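Local coordinates for sugar fermentation stimulation protein homolog (Pyrococcus furiosus, PDB 4DA2) that probably binds DNA, pairing an OB-fold domain with a nuclease-like PD-(D/E)xK domain that holds calcium ions, at residues A[44-49]-A[68-73]. The protein carries 1 engineered substitution. Sequence-based numbering, arbitrary orientation.
Sequences NEFMIP and LGFEDH
F46 and F70 bring two aromatic rings together in the N-terminal OB domain, where the loop between strands 31-36 and 52-57 folds against strand 65-72. The ring planes are nearly parallel, inclined by 18°, but slid so far apart that they barely overlap, with centroids 5.4 Å apart. One face of the F70 ring is met instead by the F46 methylene: CB, offset toward the rim, stands 3.8 Å from the F70 centroid in a CH-pi contact. A chi1 of -74° turns F46 CG beside the backbone N and carries its ring past F70 toward the strand, where CD1 meets F70 CB at 3.5 Å. M47 reaches the F70 ring obliquely through a chain bent at chi2 (-85°), a Met-aromatic contact with SD 5.3 Å from the centroid; the same methionine also touches F15 and R18 of strand 11-18. Were F70 an alanine, F46 CB and the M47 thioether would probably lose their shared aromatic surface, opening a gap between loop and strand. D72 OD2, salt-bridged to R138 of strand 127-139, lies at the F46 ring edge, 4.4 Å from CZ. Loop backbone packs on F70 too, F46 O lying 3.2 Å from F70 CE1.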
loop_
_atom_site.group_PDB
_atom_site.type_symbol
_atom_site.label_atom_id
_atom_site.label_comp_id
_atom_site.label_asym_id
_atom_site.label_seq_id
_atom_site.Cartn_x
_atom_site.Cartn_y
_atom_site.Cartn_z
ATOM N N ASN A 44 -13.245 6.372 1.694
ATOM C CA ASN A 44 -14.424 7.029 2.281
ATOM C C ASN A 44 -14.363 7.254 3.788
ATOM O O ASN A 44 -14.867 8.256 4.283
ATOM C CB ASN A 44 -15.705 6.261 1.924
ATOM C CG ASN A 44 -16.367 6.784 0.662
ATOM O OD1 ASN A 44 -16.302 7.978 0.353
ATOM N ND2 ASN A 44 -17.022 5.891 -0.068
ATOM N N GLU A 45 -13.748 6.330 4.524
ATOM C CA GLU A 45 -13.645 6.510 5.969
ATOM C C GLU A 45 -12.600 7.563 6.410
ATOM O O GLU A 45 -12.674 8.090 7.524
ATOM C CB GLU A 45 -13.517 5.168 6.690
ATOM C CG GLU A 45 -14.795 4.334 6.519
ATOM C CD GLU A 45 -14.697 2.916 7.061
ATOM O OE1 GLU A 45 -13.925 2.676 8.014
ATOM O OE2 GLU A 45 -15.414 2.041 6.535
ATOM N N PHE A 46 -11.672 7.898 5.513
ATOM C CA PHE A 46 -10.621 8.871 5.809
ATOM C C PHE A 46 -10.935 10.255 5.263
ATOM O O PHE A 46 -10.637 11.251 5.931
ATOM C CB PHE A 46 -9.253 8.445 5.243
ATOM C CG PHE A 46 -8.592 7.320 6.019
ATOM C CD1 PHE A 46 -8.333 7.458 7.387
ATOM C CD2 PHE A 46 -8.263 6.127 5.386
ATOM C CE1 PHE A 46 -7.732 6.417 8.109
ATOM C CE2 PHE A 46 -7.669 5.078 6.095
ATOM C CZ PHE A 46 -7.401 5.225 7.456
ATOM N N MET A 47 -11.478 10.298 4.037
ATOM C CA MET A 47 -11.702 11.543 3.278
ATOM C C MET A 47 -12.977 12.206 3.747
ATOM O O MET A 47 -13.949 12.278 2.987
ATOM C CB MET A 47 -11.838 11.243 1.782
ATOM C CG MET A 47 -10.703 10.453 1.181
ATOM S SD MET A 47 -9.367 11.543 0.716
ATOM C CE MET A 47 -8.027 10.387 0.394
ATOM N N ILE A 48 -12.966 12.678 4.995
ATOM C CA ILE A 48 -14.136 13.288 5.636
ATOM C C ILE A 48 -13.741 14.705 6.047
ATOM O O ILE A 48 -12.719 14.898 6.710
ATOM C CB ILE A 48 -14.596 12.467 6.898
ATOM C CG1 ILE A 48 -14.971 11.026 6.515
ATOM C CG2 ILE A 48 -15.736 13.181 7.682
ATOM C CD1 ILE A 48 -16.326 10.860 5.888
ATOM N N PRO A 49 -14.541 15.714 5.636
ATOM C CA PRO A 49 -14.221 17.095 6.029
ATOM C C PRO A 49 -14.005 17.229 7.543
ATOM O O PRO A 49 -14.828 16.733 8.343
ATOM C CB PRO A 49 -15.443 17.895 5.546
ATOM C CG PRO A 49 -15.963 17.103 4.365
ATOM C CD PRO A 49 -15.704 15.642 4.728
ATOM N N LEU A 68 -0.045 12.367 2.767
ATOM C CA LEU A 68 0.532 11.038 2.994
ATOM C C LEU A 68 -0.362 10.075 3.740
ATOM O O LEU A 68 -0.249 8.861 3.554
ATOM C CB LEU A 68 1.857 11.114 3.747
ATOM C CG LEU A 68 2.978 11.921 3.099
ATOM C CD1 LEU A 68 4.085 11.961 4.095
ATOM C CD2 LEU A 68 3.407 11.280 1.767
ATOM N N GLY A 69 -1.188 10.622 4.622
ATOM C CA GLY A 69 -1.987 9.849 5.533
ATOM C C GLY A 69 -2.925 10.631 6.433
ATOM O O GLY A 69 -3.044 11.853 6.334
ATOM N N PHE A 70 -3.568 9.900 7.341
ATOM C CA PHE A 70 -4.543 10.459 8.250
ATOM C C PHE A 70 -4.303 9.987 9.682
ATOM O O PHE A 70 -3.763 8.905 9.935
ATOM C CB PHE A 70 -5.958 10.052 7.822
ATOM C CG PHE A 70 -6.449 10.759 6.583
ATOM C CD1 PHE A 70 -7.253 11.889 6.704
ATOM C CD2 PHE A 70 -6.122 10.298 5.303
ATOM C CE1 PHE A 70 -7.720 12.567 5.574
ATOM C CE2 PHE A 70 -6.599 10.972 4.155
ATOM C CZ PHE A 70 -7.400 12.097 4.303
ATOM N N GLU A 71 -4.750 10.802 10.624
ATOM C CA GLU A 71 -4.657 10.442 12.024
ATOM C C GLU A 71 -5.527 9.226 12.204
ATOM O O GLU A 71 -6.645 9.155 11.675
ATOM C CB GLU A 71 -5.163 11.620 12.895
ATOM C CG GLU A 71 -5.075 11.390 14.419
ATOM C CD GLU A 71 -6.172 10.487 14.998
ATOM O OE1 GLU A 71 -7.257 10.368 14.377
ATOM O OE2 GLU A 71 -5.941 9.898 16.093
ATOM N N ASP A 72 -5.015 8.259 12.954
ATOM C CA ASP A 72 -5.748 7.018 13.153
ATOM C C ASP A 72 -5.250 6.456 14.465
ATOM O O ASP A 72 -4.075 6.088 14.585
ATOM C CB ASP A 72 -5.504 6.036 11.991
ATOM C CG ASP A 72 -6.408 4.824 12.033
ATOM O OD1 ASP A 72 -7.462 4.888 12.689
ATOM O OD2 ASP A 72 -6.093 3.810 11.372
ATOM N N HIS A 73 -6.139 6.471 15.461
ATOM C CA HIS A 73 -5.840 5.933 16.781
ATOM C C HIS A 73 -4.521 6.451 17.379
ATOM O O HIS A 73 -3.778 5.714 18.031
ATOM C CB HIS A 73 -5.940 4.399 16.753
ATOM C CG HIS A 73 -7.297 3.913 16.344
ATOM N ND1 HIS A 73 -8.461 4.408 16.898
ATOM C CD2 HIS A 73 -7.680 3.008 15.413
ATOM C CE1 HIS A 73 -9.501 3.819 16.336
ATOM N NE2 HIS A 73 -9.055 2.961 15.435
#